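Local coordinates for probable receptor YhhM (Klebsiella variicola At-22, PDB 3Q6C), which is of unknown function, a DUF2500-family protein that is probably a receptor, at residues K4-S9 with S38-E42; Y35-F39 with Y57-S61. All coordinates share one frame; numbering follows the deposited sequence.

Contact 1: residues K4-S9 with S38-E42; sequences KRVIVS and SFRPE
Phe39 shares a face of the sheet with Val8 and also packs on Val6. Phe39 CB lies 3.5 Å from Val6 CG2, and Phe39 CG is a little farther from that methyl. CG is turned anti to the carbonyl carbon (chi1 -64°), which swings the ring toward strand 2-15, with CD1 and CE1 on the near side. CD1 therefore also meets Val6 CG2, and Phe39 CE1 reaches Val8 CG2 at 3.9 Å. Both methyls approach the ring obliquely. At the tip, Phe39 CZ reaches Leu60. The backbones join at Ile7 and Arg40, a hydrogen-bonded antiparallel pair. Ile7 N donates to Arg40 O at 2.7 Å, and Arg40 N returns a bond to Ile7 O at 2.9 Å. Both bonds are nearly straight. On the other face Ile7 and Arg40 run side by side, with Ile7 CG2 3.9 Å from Arg40 CB. Ser9 OG sits over one face of the Arg40 guanidinium, which forms its salt bridge with Glu47. Arg5 pairs with Glu42 at the end of the contact, but the modelled separation is too short to trust in detail, and Arg5 also forms a salt bridge with Asp81. Strand 2-15 lies between strands 33-41 and 65-71 in the sheet, where Phe39 further meets Leu68 of 65-71 and the ring of Phe78 on 74-80, and strand 48-52 borders 33-41 on its other side.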
loop_
_atom_site.group_PDB
_atom_site.type_symbol
_atom_site.label_atom_id
_atom_site.label_comp_id
_atom_site.label_asym_id
_atom_site.label_seq_id
_atom_site.Cartn_x
_atom_site.Cartn_y
_atom_site.Cartn_z
ATOM N N LYS A 4 -3.316 -10.476 3.954
ATOM C CA LYS A 4 -2.053 -10.741 4.643
ATOM C C LYS A 4 -1.731 -9.596 5.611
ATOM O O LYS A 4 -1.968 -8.433 5.294
ATOM C CB LYS A 4 -0.912 -10.895 3.629
ATOM C CG LYS A 4 0.403 -11.403 4.226
ATOM C CD LYS A 4 1.503 -11.428 3.172
ATOM C CE LYS A 4 2.852 -11.935 3.706
ATOM N NZ LYS A 4 2.917 -13.407 3.938
ATOM N N ARG A 5 -1.204 -9.924 6.790
ATOM C CA ARG A 5 -0.856 -8.899 7.766
ATOM C C ARG A 5 0.486 -8.294 7.380
ATOM O O ARG A 5 1.484 -9.001 7.271
ATOM C CB ARG A 5 -0.756 -9.486 9.178
ATOM C CG ARG A 5 -1.983 -10.275 9.611
ATOM C CD ARG A 5 -2.063 -10.424 11.128
ATOM N NE ARG A 5 -2.439 -9.159 11.757
ATOM C CZ ARG A 5 -1.576 -8.268 12.235
ATOM N NH1 ARG A 5 -0.274 -8.503 12.166
ATOM N NH2 ARG A 5 -2.018 -7.131 12.764
ATOM N N VAL A 6 0.519 -6.987 7.168
ATOM C CA VAL A 6 1.771 -6.346 6.790
ATOM C C VAL A 6 1.891 -4.995 7.452
ATOM O O VAL A 6 0.984 -4.547 8.163
ATOM C CB VAL A 6 1.858 -6.101 5.268
ATOM C CG1 VAL A 6 1.563 -7.382 4.498
ATOM C CG2 VAL A 6 0.896 -4.997 4.883
ATOM N N ILE A 7 3.028 -4.352 7.214
ATOM C CA ILE A 7 3.257 -3.021 7.732
ATOM C C ILE A 7 3.412 -2.135 6.503
ATOM O O ILE A 7 3.854 -2.594 5.447
ATOM C CB ILE A 7 4.530 -2.949 8.603
ATOM C CG1 ILE A 7 4.614 -1.577 9.264
ATOM C CG2 ILE A 7 5.769 -3.182 7.761
ATOM C CD1 ILE A 7 5.756 -1.436 10.257
ATOM N N VAL A 8 3.017 -0.875 6.628
ATOM C CA VAL A 8 3.135 0.060 5.517
ATOM C C VAL A 8 4.585 0.526 5.383
ATOM O O VAL A 8 4.992 1.524 5.980
ATOM C CB VAL A 8 2.209 1.270 5.719
ATOM C CG1 VAL A 8 2.332 2.226 4.551
ATOM C CG2 VAL A 8 0.769 0.789 5.845
ATOM N N SER A 9 5.347 -0.241 4.601
ATOM C CA SER A 9 6.761 -0.000 4.328
ATOM C C SER A 9 7.093 1.440 4.039
ATOM O O SER A 9 7.786 2.092 4.817
ATOM C CB SER A 9 7.220 -0.824 3.122
ATOM O OG SER A 9 7.619 -2.120 3.487
ATOM N N SER A 38 4.274 0.754 -0.459
ATOM C CA SER A 38 4.889 -0.552 -0.294
ATOM C C SER A 38 4.437 -1.181 1.004
ATOM O O SER A 38 4.347 -0.514 2.028
ATOM C CB SER A 38 6.413 -0.447 -0.305
ATOM O OG SER A 38 6.894 -0.204 -1.612
ATOM N N PHE A 39 4.137 -2.472 0.945
ATOM C CA PHE A 39 3.714 -3.212 2.118
ATOM C C PHE A 39 4.725 -4.315 2.387
ATOM O O PHE A 39 5.218 -4.976 1.458
ATOM C CB PHE A 39 2.331 -3.784 1.879
ATOM C CG PHE A 39 1.289 -2.731 1.693
ATOM C CD1 PHE A 39 0.651 -2.166 2.794
ATOM C CD2 PHE A 39 0.982 -2.255 0.416
ATOM C CE1 PHE A 39 -0.280 -1.137 2.630
ATOM C CE2 PHE A 39 0.057 -1.228 0.240
ATOM C CZ PHE A 39 -0.577 -0.665 1.350
ATOM N N ARG A 40 5.049 -4.500 3.660
ATOM C CA ARG A 40 6.017 -5.513 4.039
ATOM C C ARG A 40 5.471 -6.431 5.120
ATOM O O ARG A 40 4.727 -6.005 5.999
ATOM C CB ARG A 40 7.300 -4.840 4.528
ATOM C CG ARG A 40 8.347 -5.790 5.049
ATOM C CD ARG A 40 9.481 -5.017 5.658
ATOM N NE ARG A 40 10.162 -4.198 4.666
ATOM C CZ ARG A 40 10.823 -3.087 4.963
ATOM N NH1 ARG A 40 10.877 -2.671 6.224
ATOM N NH2 ARG A 40 11.439 -2.403 4.008
ATOM N N PRO A 41 5.835 -7.716 5.063
ATOM C CA PRO A 41 5.358 -8.671 6.066
ATOM C C PRO A 41 5.967 -8.380 7.437
ATOM O O PRO A 41 7.151 -8.046 7.532
ATOM C CB PRO A 41 5.819 -10.023 5.508
ATOM C CG PRO A 41 5.931 -9.771 4.011
ATOM C CD PRO A 41 6.554 -8.402 3.974
ATOM N N GLU A 42 5.160 -8.504 8.490
ATOM C CA GLU A 42 5.642 -8.271 9.848
ATOM C C GLU A 42 6.746 -9.281 10.173
ATOM O O GLU A 42 7.913 -9.091 9.818
ATOM C CB GLU A 42 4.510 -8.430 10.877
ATOM C CG GLU A 42 3.112 -8.637 10.316
ATOM C CD GLU A 42 2.424 -9.881 10.893
ATOM O OE1 GLU A 42 2.645 -11.008 10.374
ATOM O OE2 GLU A 42 1.666 -9.727 11.875
#

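Contact 2: residues Y35-F39 with Y57-S61; sequences YEASF and YHALS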
loop_
_atom_site.group_PDB
_atom_site.type_symbol
_atom_site.label_atom_id
_atom_site.label_comp_id
_atom_site.label_asym_id
_atom_site.label_seq_id
_atom_site.Cartn_x
_atom_site.Cartn_y
_atom_site.Cartn_z
ATOM N N TYR A 35 1.327 7.536 -7.755
ATOM C CA TYR A 35 1.439 7.188 -6.350
ATOM C C TYR A 35 1.714 5.703 -6.143
ATOM O O TYR A 35 1.163 4.854 -6.844
ATOM C CB TYR A 35 0.169 7.595 -5.606
ATOM C CG TYR A 35 -0.237 9.041 -5.808
ATOM C CD1 TYR A 35 -1.025 9.423 -6.895
ATOM C CD2 TYR A 35 0.146 10.022 -4.902
ATOM C CE1 TYR A 35 -1.427 10.752 -7.067
ATOM C CE2 TYR A 35 -0.245 11.349 -5.065
ATOM C CZ TYR A 35 -1.030 11.706 -6.144
ATOM O OH TYR A 35 -1.429 13.019 -6.286
ATOM N N GLU A 36 2.576 5.400 -5.177
ATOM C CA GLU A 36 2.950 4.026 -4.866
ATOM C C GLU A 36 3.113 3.805 -3.360
ATOM O O GLU A 36 3.666 4.646 -2.645
ATOM C CB GLU A 36 4.262 3.673 -5.564
ATOM C CG GLU A 36 4.166 3.489 -7.071
ATOM C CD GLU A 36 5.534 3.385 -7.753
ATOM O OE1 GLU A 36 6.441 2.718 -7.212
ATOM O OE2 GLU A 36 5.700 3.967 -8.842
ATOM N N ALA A 37 2.624 2.669 -2.880
ATOM C CA ALA A 37 2.747 2.326 -1.474
ATOM C C ALA A 37 3.346 0.937 -1.385
ATOM O O ALA A 37 2.992 0.043 -2.156
ATOM C CB ALA A 37 1.399 2.345 -0.812
ATOM N N SER A 38 4.274 0.754 -0.459
ATOM C CA SER A 38 4.889 -0.552 -0.294
ATOM C C SER A 38 4.437 -1.181 1.004
ATOM O O SER A 38 4.347 -0.514 2.028
ATOM C CB SER A 38 6.413 -0.447 -0.305
ATOM O OG SER A 38 6.894 -0.204 -1.612
ATOM N N PHE A 39 4.137 -2.472 0.945
ATOM C CA PHE A 39 3.714 -3.212 2.118
ATOM C C PHE A 39 4.725 -4.315 2.387
ATOM O O PHE A 39 5.218 -4.976 1.458
ATOM C CB PHE A 39 2.331 -3.784 1.879
ATOM C CG PHE A 39 1.289 -2.731 1.693
ATOM C CD1 PHE A 39 0.651 -2.166 2.794
ATOM C CD2 PHE A 39 0.982 -2.255 0.416
ATOM C CE1 PHE A 39 -0.280 -1.137 2.630
ATOM C CE2 PHE A 39 0.057 -1.228 0.240
ATOM C CZ PHE A 39 -0.577 -0.665 1.350
ATOM N N TYR A 57 -4.080 6.756 -1.584
ATOM C CA TYR A 57 -2.717 6.970 -1.118
ATOM C C TYR A 57 -2.649 7.828 0.147
ATOM O O TYR A 57 -1.977 7.468 1.116
ATOM C CB TYR A 57 -1.906 7.615 -2.240
ATOM C CG TYR A 57 -0.494 8.013 -1.880
ATOM C CD1 TYR A 57 -0.209 9.306 -1.428
ATOM C CD2 TYR A 57 0.570 7.129 -2.078
ATOM C CE1 TYR A 57 1.107 9.713 -1.200
ATOM C CE2 TYR A 57 1.887 7.525 -1.856
ATOM C CZ TYR A 57 2.148 8.818 -1.425
ATOM O OH TYR A 57 3.450 9.235 -1.277
ATOM N N HIS A 58 -3.337 8.966 0.142
ATOM C CA HIS A 58 -3.326 9.833 1.315
ATOM C C HIS A 58 -4.037 9.185 2.492
ATOM O O HIS A 58 -3.910 9.641 3.617
ATOM C CB HIS A 58 -3.959 11.191 0.994
ATOM C CG HIS A 58 -3.177 11.995 0.001
ATOM N ND1 HIS A 58 -1.840 12.291 0.172
ATOM C CD2 HIS A 58 -3.527 12.524 -1.196
ATOM C CE1 HIS A 58 -1.401 12.962 -0.878
ATOM N NE2 HIS A 58 -2.405 13.115 -1.725
ATOM N N ALA A 59 -4.769 8.105 2.236
ATOM C CA ALA A 59 -5.484 7.398 3.302
ATOM C C ALA A 59 -4.548 6.513 4.126
ATOM O O ALA A 59 -4.844 6.202 5.276
ATOM C CB ALA A 59 -6.597 6.553 2.719
ATOM N N LEU A 60 -3.423 6.117 3.531
ATOM C CA LEU A 60 -2.443 5.267 4.201
ATOM C C LEU A 60 -1.459 6.049 5.045
ATOM O O LEU A 60 -1.206 7.228 4.800
ATOM C CB LEU A 60 -1.639 4.466 3.183
ATOM C CG LEU A 60 -2.329 3.404 2.338
ATOM C CD1 LEU A 60 -1.268 2.713 1.504
ATOM C CD2 LEU A 60 -3.058 2.396 3.220
ATOM N N SER A 61 -0.888 5.369 6.033
ATOM C CA SER A 61 0.098 5.982 6.920
ATOM C C SER A 61 1.340 5.112 7.053
ATOM O O SER A 61 1.295 4.036 7.643
ATOM C CB SER A 61 -0.499 6.233 8.302
ATOM O OG SER A 61 -1.414 7.308 8.249
HETATM O O HOH W 1 -2.123 14.106 -4.070
#
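Tyr35 and Tyr57 form the close aromatic part of this contact. Tyr35 CD2 lies over one face of the Tyr57 ring, offset toward its rim, and is 3.6 Å from Tyr57 CD1. The two planes are inclined at 52°, so the pair is oblique. Tyr57 CG is anti to the backbone N (chi1 175°), and the ring reaches across to strand 33-41. There its edge meets a backbone oxygen, with Tyr57 CE2 3.5 Å from Glu36 O. Lys11 makes a cation-pi contact with Tyr57. Leu60 fills the other buried end. Leu60 CD1 touches Ala37 CB at 3.6 Å and Phe39 CZ at 3.5 Å. The short helix 54-59 and the turn after it thus pack on a face of the five-stranded antiparallel sheet. Tyr35, Tyr57 and His58 form an aromatic cluster at this junction. Leu60 also rests on Leu52 of strand 48-52. The packing is looser around His58, which is exposed. His58 NE2 stays 4.4 Å from Tyr35 CE2, and the two rings are steeply inclined. A water spans their polar ends instead, hydrogen-bonded at 2.6 Å to Tyr35 OH and at the same distance to His58 NE2.

Overall arrangement
The two contacts have centres about 11 Å apart and share Ser38 and Phe39 of strand 33-41. Contact 1 joins this strand to its sheet neighbour 2-15. Contact 2 joins it to helix 54-59 and the turn that follows. Along the chain, 4-9 comes first, then 35-39 runs on into 38-42, and 57-61 comes last. Phe39 takes part in both. The contacts also touch directly, with Val8 CB 3.5 Å from Ser61 O. Strand 33-41 thus pairs with 2-15 while also carrying the helix 54-59 and the loop after it, in this small single-chain fold.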